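Local coordinates for protection of telomeres protein 1 (Schizosaccharomyces pombe, PDB 5USB), which binds single-stranded telomeric DNA of consensus GGTTAC, here through one OB-fold domain, to protect the 3' overhang and regulate telomerase and telomere length, at residues A[30-36]-A[63-69]; A[41-46]-A[99-103]. The protein carries 1 engineered substitution. All coordinates share one frame; numbering follows the deposited sequence. Where two conformers were deposited one is given.

Followed from the N terminus, the chain lays down strand 14-26, then strand 31-36, and leaves it in a long loop without helix or strand. Contact 1 closes that loop, bringing strand 65-69 back antiparallel beside strand 31-36. The loop itself carries residues 41-46, which meet their partner only after the chain has passed helix 72-77 and strands 86-90 and 92-96; contact 2 then joins them to residues 99-103, at the start of strand 102-106. The segments therefore alternate and the two closures cross. They also touch: Phe44 packs on Ser64 and Ile65, and Glu103 on Arg66. Strands 65-69 and 102-106 are parallel neighbours, as in other OB-folds, and both contacts border the bound nucleotides.

Contact 1: residues A[30-36]-A[63-69]; sequences NFTLYVT and FSIRCIL. With nucleotides of chain B.
Strands 31-36 and 65-69 run antiparallel in the OB-fold barrel, their axes 4.6 Å apart at closest approach and their directions 153° apart. Phe31–Leu69, Leu33–Cys67 and Val35–Ile65 are hydrogen-bonded pairs, each closed by two backbone bonds, with Thr32–Ile68 and Tyr34–Arg66 as the non-hydrogen-bonded pairs between them. Where the ladder ends, a side chain takes over: Thr36 OG1, anti to its own N (chi1 -174°), donates to Phe63 O at 2.6 Å. On the face of Leu33 and Cys67, Val35 CG2 meets Ile65 CG2 at 3.6 Å, and Leu69 CD2 comes to the edge of the Phe31 ring. The face of Thr32 and Tyr34 looks to the DNA. Ile68 CD1 lies alongside Thr32, 3.3 Å from OG1. Tyr34 and Arg66 extend side by side, and Tyr34 CE2 reaches N3 of DA5 of chain B at 3.6 Å. Less certainly, in one of two Arg66 conformers, NE makes a weak hydrogen bond to Tyr34 OH, NH1 donates to O2 of DT4 of chain B at 3.1 Å, and one guanidinium face lies over C6 of DA5, offset toward the rim. Apolar side chains thus pack on one side of the ladder; the other presents a tyrosine edge and a presumably charged arginine to bases.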
loop_
_atom_site.group_PDB
_atom_site.type_symbol
_atom_site.label_atom_id
_atom_site.label_comp_id
_atom_site.label_asym_id
_atom_site.label_seq_id
_atom_site.Cartn_x
_atom_site.Cartn_y
_atom_site.Cartn_z
ATOM N N ASN A 30 -14.031 7.524 -0.453
ATOM C CA ASN A 30 -13.203 6.343 -0.315
ATOM C C ASN A 30 -12.149 6.586 0.766
ATOM O O ASN A 30 -12.103 7.635 1.397
ATOM C CB ASN A 30 -12.546 5.967 -1.638
ATOM C CG ASN A 30 -11.787 7.106 -2.238
ATOM O OD1 ASN A 30 -11.146 7.881 -1.538
ATOM N ND2 ASN A 30 -11.886 7.243 -3.541
ATOM N N PHE A 31 -11.336 5.564 1.012
ATOM C CA PHE A 31 -10.214 5.658 1.939
ATOM C C PHE A 31 -8.923 5.309 1.198
ATOM O O PHE A 31 -8.877 4.317 0.448
ATOM C CB PHE A 31 -10.416 4.679 3.110
ATOM C CG PHE A 31 -9.364 4.735 4.156
ATOM C CD1 PHE A 31 -9.123 5.897 4.874
ATOM C CD2 PHE A 31 -8.656 3.598 4.488
ATOM C CE1 PHE A 31 -8.139 5.907 5.892
ATOM C CE2 PHE A 31 -7.701 3.616 5.467
ATOM C CZ PHE A 31 -7.435 4.753 6.152
ATOM N N THR A 32 -7.870 6.098 1.414
ATOM C CA THR A 32 -6.636 5.898 0.666
ATOM C C THR A 32 -5.508 5.582 1.625
ATOM O O THR A 32 -5.396 6.199 2.681
ATOM C CB THR A 32 -6.301 7.131 -0.131
ATOM O OG1 THR A 32 -7.362 7.391 -1.050
ATOM C CG2 THR A 32 -4.963 6.980 -0.910
ATOM N N LEU A 33 -4.665 4.627 1.252
ATOM C CA LEU A 33 -3.462 4.269 1.976
ATOM C C LEU A 33 -2.271 4.437 1.050
ATOM O O LEU A 33 -2.378 4.207 -0.143
ATOM C CB LEU A 33 -3.472 2.773 2.437
ATOM C CG LEU A 33 -4.572 2.253 3.324
ATOM C CD1 LEU A 33 -4.486 0.712 3.368
ATOM C CD2 LEU A 33 -4.484 2.894 4.721
ATOM N N TYR A 34 -1.143 4.854 1.599
ATOM C CA TYR A 34 0.127 4.841 0.891
ATOM C C TYR A 34 1.027 3.917 1.681
ATOM O O TYR A 34 1.206 4.136 2.889
ATOM C CB TYR A 34 0.756 6.239 0.817
ATOM C CG TYR A 34 -0.109 7.238 0.069
ATOM C CD1 TYR A 34 -1.217 7.810 0.642
ATOM C CD2 TYR A 34 0.186 7.558 -1.248
ATOM C CE1 TYR A 34 -2.000 8.690 -0.056
ATOM C CE2 TYR A 34 -0.619 8.435 -1.967
ATOM C CZ TYR A 34 -1.709 8.976 -1.357
ATOM O OH TYR A 34 -2.503 9.858 -2.066
ATOM N N VAL A 35 1.505 2.850 1.040
ATOM C CA VAL A 35 2.253 1.815 1.740
ATOM C C VAL A 35 3.572 1.522 1.045
ATOM O O VAL A 35 3.764 1.830 -0.128
ATOM C CB VAL A 35 1.427 0.537 1.891
ATOM C CG1 VAL A 35 0.079 0.878 2.460
ATOM C CG2 VAL A 35 1.290 -0.188 0.581
ATOM N N THR A 36 4.505 0.963 1.815
ATOM C CA THR A 36 5.843 0.652 1.339
ATOM C C THR A 36 6.353 -0.615 2.001
ATOM O O THR A 36 5.983 -0.919 3.140
ATOM C CB THR A 36 6.824 1.799 1.659
ATOM O OG1 THR A 36 8.101 1.549 1.060
ATOM C CG2 THR A 36 7.065 1.930 3.123
ATOM N N PHE A 63 9.154 4.397 -4.069
ATOM C CA PHE A 63 9.179 3.388 -3.017
ATOM C C PHE A 63 7.836 3.120 -2.346
ATOM O O PHE A 63 7.779 2.260 -1.467
ATOM C CB PHE A 63 10.199 3.772 -1.922
ATOM C CG PHE A 63 11.634 3.439 -2.282
ATOM C CD1 PHE A 63 12.407 4.283 -3.073
ATOM C CD2 PHE A 63 12.211 2.272 -1.806
ATOM C CE1 PHE A 63 13.696 3.937 -3.394
ATOM C CE2 PHE A 63 13.502 1.953 -2.118
ATOM C CZ PHE A 63 14.222 2.764 -2.901
ATOM N N SER A 64 6.770 3.812 -2.721
ATOM C CA SER A 64 5.465 3.619 -2.088
ATOM C C SER A 64 4.379 3.517 -3.150
ATOM O O SER A 64 4.490 4.082 -4.243
ATOM C CB SER A 64 5.143 4.778 -1.131
ATOM O OG SER A 64 6.183 4.898 -0.199
ATOM N N ILE A 65 3.299 2.810 -2.817
ATOM C CA ILE A 65 2.159 2.630 -3.718
ATOM C C ILE A 65 0.888 3.129 -3.030
ATOM O O ILE A 65 0.700 2.922 -1.831
ATOM C CB ILE A 65 1.999 1.164 -4.173
ATOM C CG1 ILE A 65 0.943 1.099 -5.283
ATOM C CG2 ILE A 65 1.652 0.213 -3.012
ATOM C CD1 ILE A 65 0.894 -0.223 -6.003
ATOM N N ARG A 66 0.053 3.818 -3.791
ATOM C CA ARG A 66 -1.255 4.272 -3.330
ATOM C C ARG A 66 -2.257 3.138 -3.448
ATOM O O ARG A 66 -2.300 2.468 -4.472
ATOM C CB ARG A 66 -1.728 5.454 -4.176
ATOM C CG ARG A 66 -3.185 5.838 -3.989
ATOM C CD ARG A 66 -3.599 6.821 -5.097
ATOM N NE ARG A 66 -2.968 8.115 -4.950
ATOM C CZ ARG A 66 -2.776 8.976 -5.942
ATOM N NH1 ARG A 66 -3.165 8.686 -7.179
ATOM N NH2 ARG A 66 -2.193 10.131 -5.689
ATOM N N CYS A 67 -3.060 2.932 -2.406
ATOM C CA CYS A 67 -4.120 1.922 -2.422
ATOM C C CYS A 67 -5.418 2.675 -2.210
ATOM O O CYS A 67 -5.532 3.412 -1.232
ATOM C CB CYS A 67 -3.924 0.862 -1.332
ATOM S SG CYS A 67 -2.272 0.110 -1.334
ATOM N N ILE A 68 -6.403 2.473 -3.106
ATOM C CA ILE A 68 -7.726 3.069 -2.962
ATOM C C ILE A 68 -8.723 2.003 -2.537
ATOM O O ILE A 68 -8.848 0.966 -3.193
ATOM C CB ILE A 68 -8.201 3.744 -4.258
ATOM C CG1 ILE A 68 -7.124 4.683 -4.785
ATOM C CG2 ILE A 68 -9.552 4.462 -4.011
ATOM C CD1 ILE A 68 -6.860 5.794 -3.908
ATOM N N LEU A 69 -9.436 2.276 -1.431
ATOM C CA LEU A 69 -10.367 1.336 -0.830
ATOM C C LEU A 69 -11.774 1.908 -0.917
ATOM O O LEU A 69 -12.007 3.038 -0.482
ATOM C CB LEU A 69 -10.002 1.082 0.631
ATOM C CG LEU A 69 -8.867 0.087 0.938
ATOM C CD1 LEU A 69 -7.524 0.499 0.396
ATOM C CD2 LEU A 69 -8.734 -0.166 2.455
ATOM P P DA B 5 0.104 15.950 -7.046
ATOM O OP1 DA B 5 -0.421 17.247 -6.683
ATOM O OP2 DA B 5 0.983 15.770 -8.171
ATOM O "O5'" DA B 5 0.860 15.385 -5.775
ATOM C "C5'" DA B 5 0.256 15.464 -4.500
ATOM C "C4'" DA B 5 0.984 14.535 -3.567
ATOM O "O4'" DA B 5 0.699 13.177 -3.947
ATOM C "C3'" DA B 5 2.502 14.666 -3.615
ATOM O "O3'" DA B 5 3.067 14.446 -2.323
ATOM C "C2'" DA B 5 2.899 13.604 -4.624
ATOM C "C1'" DA B 5 1.864 12.520 -4.396
ATOM N N9 DA B 5 1.493 11.761 -5.581
ATOM C C8 DA B 5 1.156 12.259 -6.810
ATOM N N7 DA B 5 0.813 11.341 -7.674
ATOM C C5 DA B 5 0.874 10.163 -6.948
ATOM C C6 DA B 5 0.616 8.832 -7.291
ATOM N N6 DA B 5 0.215 8.445 -8.499
ATOM N N1 DA B 5 0.797 7.894 -6.338
ATOM C C2 DA B 5 1.207 8.282 -5.132
ATOM N N3 DA B 5 1.473 9.500 -4.687
ATOM C C4 DA B 5 1.283 10.409 -5.655
ATOM P P DG B 2 -15.824 8.576 -11.448
ATOM O OP1 DG B 2 -17.008 9.457 -11.430
ATOM O OP2 DG B 2 -15.210 8.170 -12.717
ATOM O "O5'" DG B 2 -14.710 9.269 -10.553
ATOM C "C5'" DG B 2 -15.030 9.768 -9.258
ATOM C "C4'" DG B 2 -13.749 10.047 -8.513
ATOM O "O4'" DG B 2 -13.215 8.856 -7.906
ATOM C "C3'" DG B 2 -12.616 10.550 -9.390
ATOM O "O3'" DG B 2 -12.844 11.936 -9.561
ATOM C "C2'" DG B 2 -11.405 10.241 -8.528
ATOM C "C1'" DG B 2 -11.789 8.938 -7.856
ATOM N N9 DG B 2 -11.261 7.744 -8.497
ATOM C C8 DG B 2 -11.968 6.898 -9.304
ATOM N N7 DG B 2 -11.264 5.898 -9.747
ATOM C C5 DG B 2 -10.000 6.118 -9.230
ATOM C C6 DG B 2 -8.810 5.368 -9.383
ATOM O O6 DG B 2 -8.642 4.318 -10.001
ATOM N N1 DG B 2 -7.747 5.952 -8.703
ATOM C C2 DG B 2 -7.832 7.094 -7.948
ATOM N N2 DG B 2 -6.710 7.488 -7.350
ATOM N N3 DG B 2 -8.938 7.805 -7.802
ATOM C C4 DG B 2 -9.978 7.259 -8.462
ATOM P P DT B 4 -6.294 16.356 -9.415
ATOM O OP1 DT B 4 -6.308 17.640 -8.731
ATOM O OP2 DT B 4 -6.360 16.318 -10.862
ATOM O "O5'" DT B 4 -4.943 15.667 -8.937
ATOM C "C5'" DT B 4 -4.781 15.271 -7.587
ATOM C "C4'" DT B 4 -3.470 14.548 -7.392
ATOM O "O4'" DT B 4 -3.544 13.246 -8.020
ATOM C "C3'" DT B 4 -2.244 15.236 -7.994
ATOM O "O3'" DT B 4 -1.107 14.944 -7.182
ATOM C "C2'" DT B 4 -2.080 14.512 -9.316
ATOM C "C1'" DT B 4 -2.461 13.097 -8.914
ATOM N N1 DT B 4 -2.902 12.224 -10.014
ATOM C C2 DT B 4 -2.396 10.949 -10.081
ATOM O O2 DT B 4 -1.658 10.484 -9.240
ATOM N N3 DT B 4 -2.870 10.205 -11.124
ATOM C C4 DT B 4 -3.745 10.611 -12.109
ATOM O O4 DT B 4 -4.068 9.831 -12.993
ATOM C C5 DT B 4 -4.225 11.962 -11.988
ATOM C C7 DT B 4 -5.184 12.483 -13.011
ATOM C C6 DT B 4 -3.770 12.699 -10.970
#

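Contact 2: residues A[41-46]-A[99-103]; sequences NELFFP and LGYLE. With nucleotides of chain B.
Tyr101 reaches across to the loop residues Leu43, Phe45 and Pro46. Its CB sits 3.7 Å from Leu43 O and close to N6 of DA5 of chain B, which CG and CD2 also approach. CD1 lies against Phe45 CA; CE1 meets Pro46 CD at 3.9 Å. CZ comes 3.5 Å from Phe45 CD1, and OH passes Phe45 CE1. The result is a T-shaped pair, the edge of Phe45 toward the face of Tyr101, planes at 67°. With CG anti to the backbone N (chi1 -176°), Phe45 lies over the adenine, C8 of DA5 over its centre, 3.5 Å above the ring plane, and has Pro46 CD on the opposite face: aromatic stacking on a base of single-stranded DNA, a familiar device of OB-folds. With an alanine in place of Tyr101 the face behind the Phe45 edge is gone, and that edge, with N6 of DA5, would probably be left without its support. The backbones join where Leu102 N donates to Leu43 O at 2.9 Å from above the carbonyl plane. Leu43 N is held by Asn41 OD1 in an Asx turn, while Asn41 ND2 bonds to Leu6 O. Glu103 OE1 accepts from N1 of DG2 of chain B at 3.2 Å.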
loop_
_atom_site.group_PDB
_atom_site.type_symbol
_atom_site.label_atom_id
_atom_site.label_comp_id
_atom_site.label_asym_id
_atom_site.label_seq_id
_atom_site.Cartn_x
_atom_site.Cartn_y
_atom_site.Cartn_z
ATOM N N ASN A 41 10.004 0.326 -7.067
ATOM C CA ASN A 41 9.292 -0.115 -8.257
ATOM C C ASN A 41 9.268 0.999 -9.281
ATOM O O ASN A 41 8.824 2.103 -8.978
ATOM C CB ASN A 41 7.869 -0.530 -7.909
ATOM C CG ASN A 41 7.167 -1.234 -9.039
ATOM O OD1 ASN A 41 7.052 -0.718 -10.143
ATOM N ND2 ASN A 41 6.662 -2.412 -8.756
ATOM N N GLU A 42 9.712 0.702 -10.508
ATOM C CA GLU A 42 9.872 1.751 -11.496
ATOM C C GLU A 42 8.567 2.423 -11.908
ATOM O O GLU A 42 8.636 3.488 -12.529
ATOM C CB GLU A 42 10.590 1.193 -12.737
ATOM C CG GLU A 42 9.805 0.176 -13.520
ATOM C CD GLU A 42 10.519 -0.243 -14.808
ATOM O OE1 GLU A 42 11.759 -0.096 -14.873
ATOM O OE2 GLU A 42 9.838 -0.703 -15.752
ATOM N N LEU A 43 7.384 1.861 -11.571
ATOM C CA LEU A 43 6.108 2.478 -11.892
ATOM C C LEU A 43 5.450 3.174 -10.698
ATOM O O LEU A 43 4.377 3.755 -10.852
ATOM C CB LEU A 43 5.138 1.447 -12.464
ATOM C CG LEU A 43 5.617 0.723 -13.718
ATOM C CD1 LEU A 43 4.616 -0.310 -14.085
ATOM C CD2 LEU A 43 5.767 1.725 -14.828
ATOM N N PHE A 44 6.096 3.186 -9.532
ATOM C CA PHE A 44 5.586 3.983 -8.430
ATOM C C PHE A 44 5.881 5.470 -8.670
ATOM O O PHE A 44 6.806 5.845 -9.402
ATOM C CB PHE A 44 6.219 3.528 -7.101
ATOM C CG PHE A 44 5.840 2.141 -6.630
ATOM C CD1 PHE A 44 4.855 1.385 -7.241
ATOM C CD2 PHE A 44 6.478 1.591 -5.532
ATOM C CE1 PHE A 44 4.509 0.132 -6.751
ATOM C CE2 PHE A 44 6.118 0.341 -5.044
ATOM C CZ PHE A 44 5.149 -0.407 -5.688
ATOM N N PHE A 45 5.111 6.329 -8.030
ATOM C CA PHE A 45 5.333 7.756 -8.177
ATOM C C PHE A 45 6.619 8.168 -7.465
ATOM O O PHE A 45 6.881 7.734 -6.335
ATOM C CB PHE A 45 4.153 8.520 -7.588
ATOM C CG PHE A 45 4.245 10.023 -7.782
ATOM C CD1 PHE A 45 3.837 10.592 -8.971
ATOM C CD2 PHE A 45 4.785 10.846 -6.815
ATOM C CE1 PHE A 45 3.960 11.955 -9.177
ATOM C CE2 PHE A 45 4.885 12.186 -7.009
ATOM C CZ PHE A 45 4.493 12.751 -8.196
ATOM N N PRO A 46 7.448 9.028 -8.073
ATOM C CA PRO A 46 8.644 9.473 -7.362
ATOM C C PRO A 46 8.348 10.574 -6.363
ATOM O O PRO A 46 8.103 11.731 -6.741
ATOM C CB PRO A 46 9.563 9.959 -8.494
ATOM C CG PRO A 46 8.625 10.377 -9.580
ATOM C CD PRO A 46 7.418 9.502 -9.464
ATOM N N LEU A 99 -1.911 8.835 -15.496
ATOM C CA LEU A 99 -0.587 9.372 -15.719
ATOM C C LEU A 99 0.480 8.302 -15.780
ATOM O O LEU A 99 1.662 8.641 -15.865
ATOM C CB LEU A 99 -0.246 10.376 -14.616
ATOM C CG LEU A 99 -1.246 11.530 -14.446
ATOM C CD1 LEU A 99 -0.848 12.422 -13.293
ATOM C CD2 LEU A 99 -1.342 12.339 -15.737
ATOM N N GLY A 100 0.100 7.023 -15.723
ATOM C CA GLY A 100 1.032 5.940 -15.912
ATOM C C GLY A 100 1.600 5.316 -14.658
ATOM O O GLY A 100 2.467 4.449 -14.772
ATOM N N TYR A 101 1.141 5.717 -13.471
ATOM C CA TYR A 101 1.684 5.189 -12.224
ATOM C C TYR A 101 0.872 3.992 -11.735
ATOM O O TYR A 101 -0.343 3.932 -11.910
ATOM C CB TYR A 101 1.700 6.269 -11.142
ATOM C CG TYR A 101 2.489 7.478 -11.541
ATOM C CD1 TYR A 101 3.876 7.433 -11.558
ATOM C CD2 TYR A 101 1.854 8.638 -11.945
ATOM C CE1 TYR A 101 4.626 8.561 -11.972
ATOM C CE2 TYR A 101 2.589 9.746 -12.344
ATOM C CZ TYR A 101 3.953 9.697 -12.346
ATOM O OH TYR A 101 4.666 10.802 -12.745
ATOM N N LEU A 102 1.571 3.036 -11.144
ATOM C CA LEU A 102 0.946 1.886 -10.519
ATOM C C LEU A 102 0.116 2.327 -9.323
ATOM O O LEU A 102 0.501 3.241 -8.578
ATOM C CB LEU A 102 2.024 0.914 -10.056
ATOM C CG LEU A 102 2.208 -0.408 -10.762
ATOM C CD1 LEU A 102 3.260 -1.245 -10.023
ATOM C CD2 LEU A 102 0.916 -1.157 -10.863
ATOM N N GLU A 103 -1.029 1.687 -9.148
ATOM C CA GLU A 103 -1.802 1.862 -7.942
ATOM C C GLU A 103 -2.519 0.551 -7.647
ATOM O O GLU A 103 -2.622 -0.334 -8.494
ATOM C CB GLU A 103 -2.788 3.041 -8.060
ATOM C CG GLU A 103 -3.719 2.957 -9.243
ATOM C CD GLU A 103 -4.710 4.113 -9.326
ATOM O OE1 GLU A 103 -4.735 4.963 -8.413
ATOM O OE2 GLU A 103 -5.470 4.149 -10.318
ATOM P P DA B 5 0.104 15.950 -7.046
ATOM O OP1 DA B 5 -0.421 17.247 -6.683
ATOM O OP2 DA B 5 0.983 15.770 -8.171
ATOM O "O5'" DA B 5 0.860 15.385 -5.775
ATOM C "C5'" DA B 5 0.256 15.464 -4.500
ATOM C "C4'" DA B 5 0.984 14.535 -3.567
ATOM O "O4'" DA B 5 0.699 13.177 -3.947
ATOM C "C3'" DA B 5 2.502 14.666 -3.615
ATOM O "O3'" DA B 5 3.067 14.446 -2.323
ATOM C "C2'" DA B 5 2.899 13.604 -4.624
ATOM C "C1'" DA B 5 1.864 12.520 -4.396
ATOM N N9 DA B 5 1.493 11.761 -5.581
ATOM C C8 DA B 5 1.156 12.259 -6.810
ATOM N N7 DA B 5 0.813 11.341 -7.674
ATOM C C5 DA B 5 0.874 10.163 -6.948
ATOM C C6 DA B 5 0.616 8.832 -7.291
ATOM N N6 DA B 5 0.215 8.445 -8.499
ATOM N N1 DA B 5 0.797 7.894 -6.338
ATOM C C2 DA B 5 1.207 8.282 -5.132
ATOM N N3 DA B 5 1.473 9.500 -4.687
ATOM C C4 DA B 5 1.283 10.409 -5.655
ATOM P P DT B 4 -6.294 16.356 -9.415
ATOM O OP1 DT B 4 -6.308 17.640 -8.731
ATOM O OP2 DT B 4 -6.360 16.318 -10.862
ATOM O "O5'" DT B 4 -4.943 15.667 -8.937
ATOM C "C5'" DT B 4 -4.781 15.271 -7.587
ATOM C "C4'" DT B 4 -3.470 14.548 -7.392
ATOM O "O4'" DT B 4 -3.544 13.246 -8.020
ATOM C "C3'" DT B 4 -2.244 15.236 -7.994
ATOM O "O3'" DT B 4 -1.107 14.944 -7.182
ATOM C "C2'" DT B 4 -2.080 14.512 -9.316
ATOM C "C1'" DT B 4 -2.461 13.097 -8.914
ATOM N N1 DT B 4 -2.902 12.224 -10.014
ATOM C C2 DT B 4 -2.396 10.949 -10.081
ATOM O O2 DT B 4 -1.658 10.484 -9.240
ATOM N N3 DT B 4 -2.870 10.205 -11.124
ATOM C C4 DT B 4 -3.745 10.611 -12.109
ATOM O O4 DT B 4 -4.068 9.831 -12.993
ATOM C C5 DT B 4 -4.225 11.962 -11.988
ATOM C C7 DT B 4 -5.184 12.483 -13.011
ATOM C C6 DT B 4 -3.770 12.699 -10.970
ATOM P P DG B 2 -15.824 8.576 -11.448
ATOM O OP1 DG B 2 -17.008 9.457 -11.430
ATOM O OP2 DG B 2 -15.210 8.170 -12.717
ATOM O "O5'" DG B 2 -14.710 9.269 -10.553
ATOM C "C5'" DG B 2 -15.030 9.768 -9.258
ATOM C "C4'" DG B 2 -13.749 10.047 -8.513
ATOM O "O4'" DG B 2 -13.215 8.856 -7.906
ATOM C "C3'" DG B 2 -12.616 10.550 -9.390
ATOM O "O3'" DG B 2 -12.844 11.936 -9.561
ATOM C "C2'" DG B 2 -11.405 10.241 -8.528
ATOM C "C1'" DG B 2 -11.789 8.938 -7.856
ATOM N N9 DG B 2 -11.261 7.744 -8.497
ATOM C C8 DG B 2 -11.968 6.898 -9.304
ATOM N N7 DG B 2 -11.264 5.898 -9.747
ATOM C C5 DG B 2 -10.000 6.118 -9.230
ATOM C C6 DG B 2 -8.810 5.368 -9.383
ATOM O O6 DG B 2 -8.642 4.318 -10.001
ATOM N N1 DG B 2 -7.747 5.952 -8.703
ATOM C C2 DG B 2 -7.832 7.094 -7.948
ATOM N N2 DG B 2 -6.710 7.488 -7.350
ATOM N N3 DG B 2 -8.938 7.805 -7.802
ATOM C C4 DG B 2 -9.978 7.259 -8.462
#